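Local coordinates for protein staphylococcal enterotoxin-like toxin (Staphylococcus aureus, PDB 4DXF) that probably binds host glycans as a superantigen-like toxin, with an oligosaccharide-binding fold joined to a beta-grasp domain, at residues K25-K39 with Y68-L82. Residues are numbered along the deposited sequence; the frame is centred on the assembly and turned at random.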
ATOM      1  N   LYS A  25       3.319  -1.717  11.077  1.00 25.38           N
ATOM      2  CA  LYS A  25       3.717  -0.304  11.180  1.00 26.29           C
ATOM      3  C   LYS A  25       2.496   0.605  11.058  1.00 25.70           C
ATOM      4  O   LYS A  25       1.489   0.238  10.431  1.00 23.34           O
ATOM      5  CB  LYS A  25       4.739   0.049  10.104  1.00 26.31           C
ATOM      6  CG  LYS A  25       6.121  -0.347  10.532  1.00 30.41           C
ATOM      7  CD  LYS A  25       7.005  -0.452   9.351  1.00 32.62           C
ATOM      8  CE  LYS A  25       7.783   0.770   9.056  1.00 33.39           C
ATOM      9  NZ  LYS A  25       8.635   1.490  10.090  1.00 30.74           N
ATOM     10  N   PRO A  26       2.532   1.744  11.764  1.00 26.11           N
ATOM     11  CA  PRO A  26       1.381   2.659  11.600  1.00 25.41           C
ATOM     12  C   PRO A  26       1.473   3.378  10.235  1.00 23.84           C
ATOM     13  O   PRO A  26       2.584   3.569   9.686  1.00 24.46           O
ATOM     14  CB  PRO A  26       1.525   3.659  12.778  1.00 25.90           C
ATOM     15  CG  PRO A  26       3.034   3.664  13.110  1.00 28.08           C
ATOM     16  CD  PRO A  26       3.589   2.276  12.643  1.00 27.91           C
ATOM     17  N   SER A  27       0.310   3.734   9.671  1.00 22.22           N
ATOM     18  CA  SER A  27       0.260   4.495   8.375  1.00 20.74           C
ATOM     19  C   SER A  27      -0.375   5.865   8.643  1.00 19.96           C
ATOM     20  O   SER A  27      -1.035   6.073   9.681  1.00 20.00           O
ATOM     21  CB  SER A  27      -0.563   3.820   7.296  1.00 18.63           C
ATOM     22  OG  SER A  27      -1.902   3.518   7.779  1.00 20.21           O
ATOM     23  N   LEU A  28      -0.135   6.793   7.708  1.00 19.80           N
ATOM     24  CA  LEU A  28      -0.730   8.154   7.833  1.00 21.01           C
ATOM     25  C   LEU A  28      -1.350   8.428   6.473  1.00 20.29           C
ATOM     26  O   LEU A  28      -0.953   7.901   5.374  1.00 20.87           O
ATOM     27  CB  LEU A  28       0.356   9.209   8.136  1.00 22.18           C
ATOM     28  CG  LEU A  28       1.100   9.182   9.496  1.00 21.10           C
ATOM     29  CD1 LEU A  28       2.457   9.892   9.506  1.00 27.48           C
ATOM     30  CD2 LEU A  28       0.180   9.618  10.639  1.00 28.89           C
ATOM     31  N   GLU A  29      -2.370   9.291   6.451  1.00 20.75           N
ATOM     32  CA  GLU A  29      -2.989   9.523   5.165  1.00 20.39           C
ATOM     33  C   GLU A  29      -3.148  11.029   5.017  1.00 21.27           C
ATOM     34  O   GLU A  29      -3.751  11.610   5.907  1.00 21.23           O
ATOM     35  CB  GLU A  29      -4.367   8.901   5.112  1.00 23.61           C
ATOM     36  CG  GLU A  29      -4.303   7.383   4.915  1.00 23.79           C
ATOM     37  CD  GLU A  29      -5.637   6.690   4.903  1.00 32.68           C
ATOM     38  OE1 GLU A  29      -6.614   7.284   4.391  1.00 32.32           O
ATOM     39  OE2 GLU A  29      -5.703   5.552   5.432  1.00 30.63           O
ATOM     40  N   PHE A  30      -2.589  11.620   3.963  1.00 19.77           N
ATOM     41  CA  PHE A  30      -2.670  13.099   3.719  1.00 22.05           C
ATOM     42  C   PHE A  30      -3.389  13.341   2.447  1.00 21.07           C
ATOM     43  O   PHE A  30      -2.954  12.930   1.401  1.00 23.65           O
ATOM     44  CB  PHE A  30      -1.255  13.710   3.717  1.00 23.51           C
ATOM     45  CG  PHE A  30      -0.517  13.468   5.037  1.00 24.62           C
ATOM     46  CD1 PHE A  30       0.725  12.893   5.043  1.00 30.29           C
ATOM     47  CD2 PHE A  30      -1.082  13.878   6.247  1.00 28.64           C
ATOM     48  CE1 PHE A  30       1.379  12.713   6.232  1.00 27.54           C
ATOM     49  CE2 PHE A  30      -0.444  13.699   7.422  1.00 31.23           C
ATOM     50  CZ  PHE A  30       0.774  13.082   7.416  1.00 29.72           C
ATOM     51  N   LYS A  31      -4.546  13.997   2.493  1.00 19.30           N
ATOM     52  CA  LYS A  31      -5.341  14.016   1.301  1.00 20.08           C
ATOM     53  C   LYS A  31      -5.591  15.518   0.992  1.00 19.12           C
ATOM     54  O   LYS A  31      -5.461  16.355   1.910  1.00 22.21           O
ATOM     55  CB  LYS A  31      -6.692  13.293   1.458  1.00 22.95           C
ATOM     56  CG  LYS A  31      -6.542  11.738   1.615  1.00 27.21           C
ATOM     57  CD  LYS A  31      -7.905  11.023   1.415  1.00 35.73           C
ATOM     58  CE  LYS A  31      -7.864   9.746   2.231  1.00 41.23           C
ATOM     59  NZ  LYS A  31      -9.155   9.003   2.158  1.00 48.68           N
ATOM     60  N   ASN A  32      -5.797  15.758  -0.287  1.00 20.37           N
ATOM     61  CA  ASN A  32      -6.049  17.144  -0.851  1.00 21.64           C
ATOM     62  C   ASN A  32      -4.886  18.082  -0.452  1.00 22.98           C
ATOM     63  O   ASN A  32      -5.069  19.240   0.021  1.00 22.87           O
ATOM     64  CB  ASN A  32      -7.362  17.663  -0.287  1.00 23.17           C
ATOM     65  CG  ASN A  32      -8.548  16.799  -0.729  1.00 24.23           C
ATOM     66  OD1 ASN A  32      -8.608  16.376  -1.873  1.00 30.89           O
ATOM     67  ND2 ASN A  32      -9.496  16.539   0.181  1.00 25.50           N
ATOM     68  N   GLU A  33      -3.648  17.612  -0.673  1.00 20.97           N
ATOM     69  CA  GLU A  33      -2.462  18.342  -0.296  1.00 21.40           C
ATOM     70  C   GLU A  33      -1.739  18.874  -1.567  1.00 20.14           C
ATOM     71  O   GLU A  33      -2.193  18.642  -2.667  1.00 19.95           O
ATOM     72  CB  GLU A  33      -1.501  17.388   0.520  1.00 22.76           C
ATOM     73  CG  GLU A  33      -2.030  17.019   1.913  1.00 27.22           C
ATOM     74  CD  GLU A  33      -2.066  18.213   2.932  1.00 33.81           C
ATOM     75  OE1 GLU A  33      -1.324  19.185   2.731  1.00 37.84           O
ATOM     76  OE2 GLU A  33      -2.789  18.133   3.982  1.00 39.08           O
ATOM     77  N   ILE A  34      -0.660  19.618  -1.395  1.00 20.43           N
ATOM     78  CA  ILE A  34       0.219  19.903  -2.546  1.00 22.40           C
ATOM     79  C   ILE A  34       1.591  19.218  -2.299  1.00 20.43           C
ATOM     80  O   ILE A  34       1.961  19.001  -1.116  1.00 22.58           O
ATOM     81  CB  ILE A  34       0.375  21.403  -2.796  1.00 24.76           C
ATOM     82  CG1 ILE A  34       1.100  22.049  -1.659  1.00 27.21           C
ATOM     83  CG2 ILE A  34      -1.066  22.013  -3.035  1.00 25.98           C
ATOM     84  CD1 ILE A  34       1.572  23.530  -2.001  1.00 32.13           C
ATOM     85  N   GLY A  35       2.261  18.873  -3.386  1.00 23.45           N
ATOM     86  CA  GLY A  35       3.629  18.308  -3.309  1.00 23.01           C
ATOM     87  C   GLY A  35       4.603  19.250  -3.993  1.00 24.82           C
ATOM     88  O   GLY A  35       4.250  19.830  -5.026  1.00 22.90           O
ATOM     89  N   ILE A  36       5.814  19.350  -3.427  1.00 23.72           N
ATOM     90  CA  ILE A  36       6.838  20.244  -3.963  1.00 24.96           C
ATOM     91  C   ILE A  36       8.061  19.393  -4.288  1.00 26.32           C
ATOM     92  O   ILE A  36       8.566  18.733  -3.408  1.00 23.84           O
ATOM     93  CB  ILE A  36       7.166  21.261  -2.868  1.00 25.32           C
ATOM     94  CG1 ILE A  36       5.958  22.226  -2.636  1.00 27.00           C
ATOM     95  CG2 ILE A  36       8.407  22.115  -3.195  1.00 27.94           C
ATOM     96  CD1 ILE A  36       6.075  22.991  -1.285  1.00 33.44           C
ATOM     97  N   ILE A  37       8.544  19.471  -5.527  1.00 27.41           N
ATOM     98  CA  ILE A  37       9.746  18.719  -5.934  1.00 28.25           C
ATOM     99  C   ILE A  37      10.834  19.719  -6.279  1.00 31.09           C
ATOM    100  O   ILE A  37      10.628  20.586  -7.127  1.00 31.65           O
ATOM    101  CB  ILE A  37       9.466  17.810  -7.075  1.00 28.75           C
ATOM    102  CG1 ILE A  37       8.375  16.772  -6.687  1.00 23.64           C
ATOM    103  CG2 ILE A  37      10.785  17.076  -7.500  1.00 27.83           C
ATOM    104  CD1 ILE A  37       7.764  16.088  -7.821  1.00 21.24           C
ATOM    105  N   LEU A  38      11.932  19.614  -5.558  1.00 31.91           N
ATOM    106  CA  LEU A  38      13.076  20.507  -5.716  1.00 35.36           C
ATOM    107  C   LEU A  38      14.118  19.888  -6.617  1.00 36.42           C
ATOM    108  O   LEU A  38      13.878  18.894  -7.279  1.00 37.63           O
ATOM    109  CB  LEU A  38      13.690  20.750  -4.350  1.00 34.80           C
ATOM    110  CG  LEU A  38      12.787  21.228  -3.219  1.00 35.83           C
ATOM    111  CD1 LEU A  38      13.564  21.212  -1.934  1.00 39.00           C
ATOM    112  CD2 LEU A  38      12.223  22.619  -3.519  1.00 37.82           C
ATOM    113  N   LYS A  39      15.313  20.467  -6.623  1.00 39.91           N
ATOM    114  CA  LYS A  39      16.406  19.988  -7.481  1.00 42.08           C
ATOM    115  C   LYS A  39      16.876  18.594  -7.010  1.00 42.11           C
ATOM    116  O   LYS A  39      17.015  18.378  -5.798  1.00 42.43           O
ATOM    117  CB  LYS A  39      17.535  21.023  -7.313  1.00 42.71           C
ATOM    118  CG  LYS A  39      18.756  20.896  -8.220  1.00 46.32           C
ATOM    119  CD  LYS A  39      19.799  21.904  -7.723  1.00 51.95           C
ATOM    120  CE  LYS A  39      19.343  23.332  -8.063  1.00 52.69           C
ATOM    121  NZ  LYS A  39      20.458  24.340  -7.990  1.00 57.78           N
ATOM    122  N   TYR A  68       6.211  12.977 -12.288  1.00 31.37           N
ATOM    123  CA  TYR A  68       6.250  14.279 -11.587  1.00 32.31           C
ATOM    124  C   TYR A  68       7.562  15.062 -11.765  1.00 31.95           C
ATOM    125  O   TYR A  68       8.567  14.742 -11.114  1.00 31.51           O
ATOM    126  CB  TYR A  68       6.012  14.141 -10.080  1.00 31.59           C
ATOM    127  CG  TYR A  68       4.732  13.457  -9.743  1.00 30.61           C
ATOM    128  CD1 TYR A  68       3.526  14.142  -9.777  1.00 30.33           C
ATOM    129  CD2 TYR A  68       4.740  12.112  -9.361  1.00 27.87           C
ATOM    130  CE1 TYR A  68       2.303  13.472  -9.444  1.00 29.00           C
ATOM    131  CE2 TYR A  68       3.554  11.435  -9.087  1.00 26.50           C
ATOM    132  CZ  TYR A  68       2.344  12.140  -9.073  1.00 27.69           C
ATOM    133  OH  TYR A  68       1.155  11.475  -8.790  1.00 26.53           O
ATOM    134  N   GLY A  69       7.517  16.119 -12.590  1.00 32.24           N
ATOM    135  CA  GLY A  69       8.677  16.991 -12.788  1.00 32.04           C
ATOM    136  C   GLY A  69       8.941  17.973 -11.670  1.00 32.76           C
ATOM    137  O   GLY A  69       8.136  18.107 -10.741  1.00 32.14           O
ATOM    138  N   GLU A  70      10.071  18.684 -11.749  1.00 30.93           N
ATOM    139  CA  GLU A  70      10.426  19.673 -10.773  1.00 28.75           C
ATOM    140  C   GLU A  70       9.293  20.693 -10.598  1.00 28.36           C
ATOM    141  O   GLU A  70       8.683  21.057 -11.566  1.00 29.00           O
ATOM    142  CB  GLU A  70      11.701  20.426 -11.245  1.00 30.18           C
ATOM    143  CG  GLU A  70      12.113  21.516 -10.267  1.00 32.10           C
ATOM    144  CD  GLU A  70      13.385  22.257 -10.655  1.00 41.18           C
ATOM    145  OE1 GLU A  70      13.286  23.437 -11.053  1.00 46.03           O
ATOM    146  OE2 GLU A  70      14.473  21.673 -10.573  1.00 43.20           O
ATOM    147  N   GLY A  71       9.021  21.121  -9.371  1.00 28.37           N
ATOM    148  CA  GLY A  71       8.056  22.190  -9.132  1.00 28.66           C
ATOM    149  C   GLY A  71       6.887  21.724  -8.278  1.00 28.72           C
ATOM    150  O   GLY A  71       7.027  20.799  -7.442  1.00 28.38           O
ATOM    151  N   VAL A  72       5.741  22.348  -8.537  1.00 27.01           N
ATOM    152  CA  VAL A  72       4.570  22.224  -7.670  1.00 25.40           C
ATOM    153  C   VAL A  72       3.546  21.335  -8.299  1.00 22.51           C
ATOM    154  O   VAL A  72       3.183  21.400  -9.431  1.00 22.76           O
ATOM    155  CB  VAL A  72       3.987  23.645  -7.347  1.00 25.60           C
ATOM    156  CG1 VAL A  72       2.680  23.582  -6.470  1.00 27.59           C
ATOM    157  CG2 VAL A  72       5.031  24.459  -6.598  1.00 26.43           C
ATOM    158  N   HIS A  73       3.027  20.422  -7.490  1.00 22.20           N
ATOM    159  CA  HIS A  73       1.951  19.534  -7.948  1.00 21.01           C
ATOM    160  C   HIS A  73       0.766  19.650  -7.013  1.00 21.64           C
ATOM    161  O   HIS A  73       0.929  19.479  -5.819  1.00 21.62           O
ATOM    162  CB  HIS A  73       2.458  18.038  -7.961  1.00 22.58           C
ATOM    163  CG  HIS A  73       3.589  17.881  -8.924  1.00 20.28           C
ATOM    164  ND1 HIS A  73       3.382  17.669 -10.256  1.00 24.12           N
ATOM    165  CD2 HIS A  73       4.909  18.082  -8.771  1.00 23.96           C
ATOM    166  CE1 HIS A  73       4.546  17.679 -10.889  1.00 25.64           C
ATOM    167  NE2 HIS A  73       5.489  17.926 -10.012  1.00 23.95           N
ATOM    168  N   ARG A  74      -0.411  19.915  -7.548  1.00 20.76           N
ATOM    169  CA  ARG A  74      -1.553  20.166  -6.659  1.00 21.44           C
ATOM    170  C   ARG A  74      -2.503  18.961  -6.659  1.00 22.48           C
ATOM    171  O   ARG A  74      -2.362  18.074  -7.477  1.00 23.03           O
ATOM    172  CB  ARG A  74      -2.213  21.532  -7.076  1.00 21.64           C
ATOM    173  CG  ARG A  74      -1.179  22.665  -6.859  1.00 21.27           C
ATOM    174  CD  ARG A  74      -1.786  24.120  -7.164  1.00 22.41           C
ATOM    175  NE  ARG A  74      -2.590  24.433  -5.983  1.00 25.34           N
ATOM    176  CZ  ARG A  74      -2.169  25.031  -4.885  1.00 28.90           C
ATOM    177  NH1 ARG A  74      -0.918  25.488  -4.717  1.00 31.67           N
ATOM    178  NH2 ARG A  74      -3.024  25.137  -3.899  1.00 32.00           N
ATOM    179  N   ASN A  75      -3.462  18.863  -5.718  1.00 23.36           N
ATOM    180  CA  ASN A  75      -4.424  17.754  -5.771  1.00 22.47           C
ATOM    181  C   ASN A  75      -3.745  16.386  -5.693  1.00 20.53           C
ATOM    182  O   ASN A  75      -4.043  15.506  -6.494  1.00 22.40           O
ATOM    183  CB  ASN A  75      -5.248  17.678  -7.024  1.00 24.96           C
ATOM    184  CG  ASN A  75      -6.183  18.875  -7.184  1.00 32.87           C
ATOM    185  OD1 ASN A  75      -6.184  19.519  -8.240  1.00 43.52           O
ATOM    186  ND2 ASN A  75      -6.959  19.167  -6.160  1.00 32.83           N
ATOM    187  N   VAL A  76      -2.836  16.346  -4.764  1.00 21.11           N
ATOM    188  CA  VAL A  76      -2.092  15.125  -4.358  1.00 21.98           C
ATOM    189  C   VAL A  76      -2.663  14.559  -3.039  1.00 20.01           C
ATOM    190  O   VAL A  76      -2.868  15.293  -2.051  1.00 18.24           O
ATOM    191  CB  VAL A  76      -0.604  15.544  -4.268  1.00 23.56           C
ATOM    192  CG1 VAL A  76       0.263  14.487  -3.555  1.00 27.46           C
ATOM    193  CG2 VAL A  76      -0.192  15.769  -5.727  1.00 26.75           C
ATOM    194  N   ASP A  77      -2.799  13.207  -3.023  1.00 18.82           N
ATOM    195  CA  ASP A  77      -3.151  12.451  -1.828  1.00 16.72           C
ATOM    196  C   ASP A  77      -1.902  11.512  -1.651  1.00 16.09           C
ATOM    197  O   ASP A  77      -1.369  11.087  -2.663  1.00 16.87           O
ATOM    198  CB  ASP A  77      -4.342  11.552  -2.104  1.00 16.78           C
ATOM    199  CG  ASP A  77      -5.681  12.275  -2.051  1.00 22.16           C
ATOM    200  OD1 ASP A  77      -5.631  13.536  -2.008  1.00 20.44           O
ATOM    201  OD2 ASP A  77      -6.712  11.571  -2.054  1.00 20.97           O
ATOM    202  N   VAL A  78      -1.491  11.289  -0.424  1.00 18.83           N
ATOM    203  CA  VAL A  78      -0.366  10.336  -0.150  1.00 18.30           C
ATOM    204  C   VAL A  78      -0.766   9.408   0.951  1.00 17.49           C
ATOM    205  O   VAL A  78      -1.297   9.824   2.020  1.00 16.49           O
ATOM    206  CB  VAL A  78       0.907  11.103   0.217  1.00 20.29           C
ATOM    207  CG1 VAL A  78       2.123  10.114   0.250  1.00 23.48           C
ATOM    208  CG2 VAL A  78       1.254  12.191  -0.825  1.00 24.53           C
ATOM    209  N   PHE A  79      -0.507   8.091   0.689  1.00 18.10           N
ATOM    210  CA  PHE A  79      -0.640   7.105   1.729  1.00 18.95           C
ATOM    211  C   PHE A  79       0.837   6.912   2.197  1.00 19.97           C
ATOM    212  O   PHE A  79       1.669   6.487   1.339  1.00 19.59           O
ATOM    213  CB  PHE A  79      -1.243   5.822   1.111  1.00 18.96           C
ATOM    214  CG  PHE A  79      -1.335   4.716   2.133  1.00 20.26           C
ATOM    215  CD1 PHE A  79      -2.309   4.762   3.114  1.00 22.47           C
ATOM    216  CD2 PHE A  79      -0.409   3.693   2.138  1.00 19.80           C
ATOM    217  CE1 PHE A  79      -2.370   3.761   4.173  1.00 19.64           C
ATOM    218  CE2 PHE A  79      -0.416   2.703   3.171  1.00 20.02           C
ATOM    219  CZ  PHE A  79      -1.410   2.700   4.168  1.00 17.58           C
ATOM    220  N   VAL A  80       1.073   7.149   3.478  1.00 19.43           N
ATOM    221  CA  VAL A  80       2.402   7.227   4.112  1.00 20.01           C
ATOM    222  C   VAL A  80       2.568   6.081   5.090  1.00 19.34           C
ATOM    223  O   VAL A  80       1.771   5.901   5.988  1.00 20.65           O
ATOM    224  CB  VAL A  80       2.647   8.595   4.840  1.00 20.28           C
ATOM    225  CG1 VAL A  80       3.988   8.649   5.648  1.00 16.96           C
ATOM    226  CG2 VAL A  80       2.577   9.704   3.855  1.00 21.09           C
ATOM    227  N   VAL A  81       3.735   5.427   4.970  1.00 20.95           N
ATOM    228  CA  VAL A  81       4.175   4.505   6.015  1.00 20.44           C
ATOM    229  C   VAL A  81       5.624   4.966   6.318  1.00 19.66           C
ATOM    230  O   VAL A  81       6.479   4.798   5.424  1.00 22.18           O
ATOM    231  CB  VAL A  81       4.190   3.031   5.450  1.00 21.52           C
ATOM    232  CG1 VAL A  81       4.731   2.063   6.581  1.00 23.62           C
ATOM    233  CG2 VAL A  81       2.801   2.567   5.074  1.00 21.13           C
ATOM    234  N   LEU A  82       5.863   5.607   7.465  1.00 21.25           N
ATOM    235  CA  LEU A  82       7.191   6.207   7.756  1.00 21.24           C
ATOM    236  C   LEU A  82       8.151   5.003   7.946  1.00 25.67           C
ATOM    237  O   LEU A  82       7.759   3.992   8.538  1.00 24.16           O
ATOM    238  CB  LEU A  82       7.208   7.039   8.980  1.00 22.21           C
ATOM    239  CG  LEU A  82       6.309   8.289   8.935  1.00 23.24           C
ATOM    240  CD1 LEU A  82       6.296   8.915  10.287  1.00 25.90           C
ATOM    241  CD2 LEU A  82       6.961   9.150   7.833  1.00 23.85           C
TER
HETATM  242  O   HOH W   1       3.587   6.119   9.136  1.00 24.62           O
HETATM  243  O   HOH W   2       5.588   3.554  10.232  1.00 28.52           O
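I37 packs against Y68, G69 and H73 on the buried face of an antiparallel pairing in the OB fold, a small barrel of strongly bent strands. Both segments turn a corner, at N32 and N75, so 28-31 pairs with 76-80 and 33-37 with 71-74, through paired N-H...O bonds between L28 and V80, F30 and V78, E33 and V76, G35 and H73, and I37 and G71; N75 and V76 together face E33, a G1 beta bulge. On that face, CG1 of I37 lies anti to the carbonyl carbon (chi1 -60°), and CD1 reaches CB of Y68 at 3.5 Å and CD2 of H73 at 3.6 Å. The imidazole's rotation is fixed: NE2 donates almost straight to G69 O at 2.8 Å, with the acceptor in the ring plane, and CD1 of Y68 lies over one face, offset toward the rim. M47 of strand 46-49 touches both I37 and Y68. The solvent side, at I34 and R74, is looser: CG2 of I34 sits over the centre of the guanidinium, 3.7 Å from CZ of R74, the two side chains running side by side. Along 28-31, the buried F79 ring puts CZ 3.4 Å from CB of S27; CG and OE2 of E29 meet the ring edge, and OE2 also pairs with K144 of helix 138-153, joining the barrel to the helix of the beta-grasp domain. Beyond the strands, two waters link P26 O to the backbone of L82, and K25, its chain bent, brings NZ to a lone pair of L82 O. At the corner, D77, also bound by S100 and K133, takes the N32 N-H on OD1 at 2.8 Å, from 36° above the carboxylate plane.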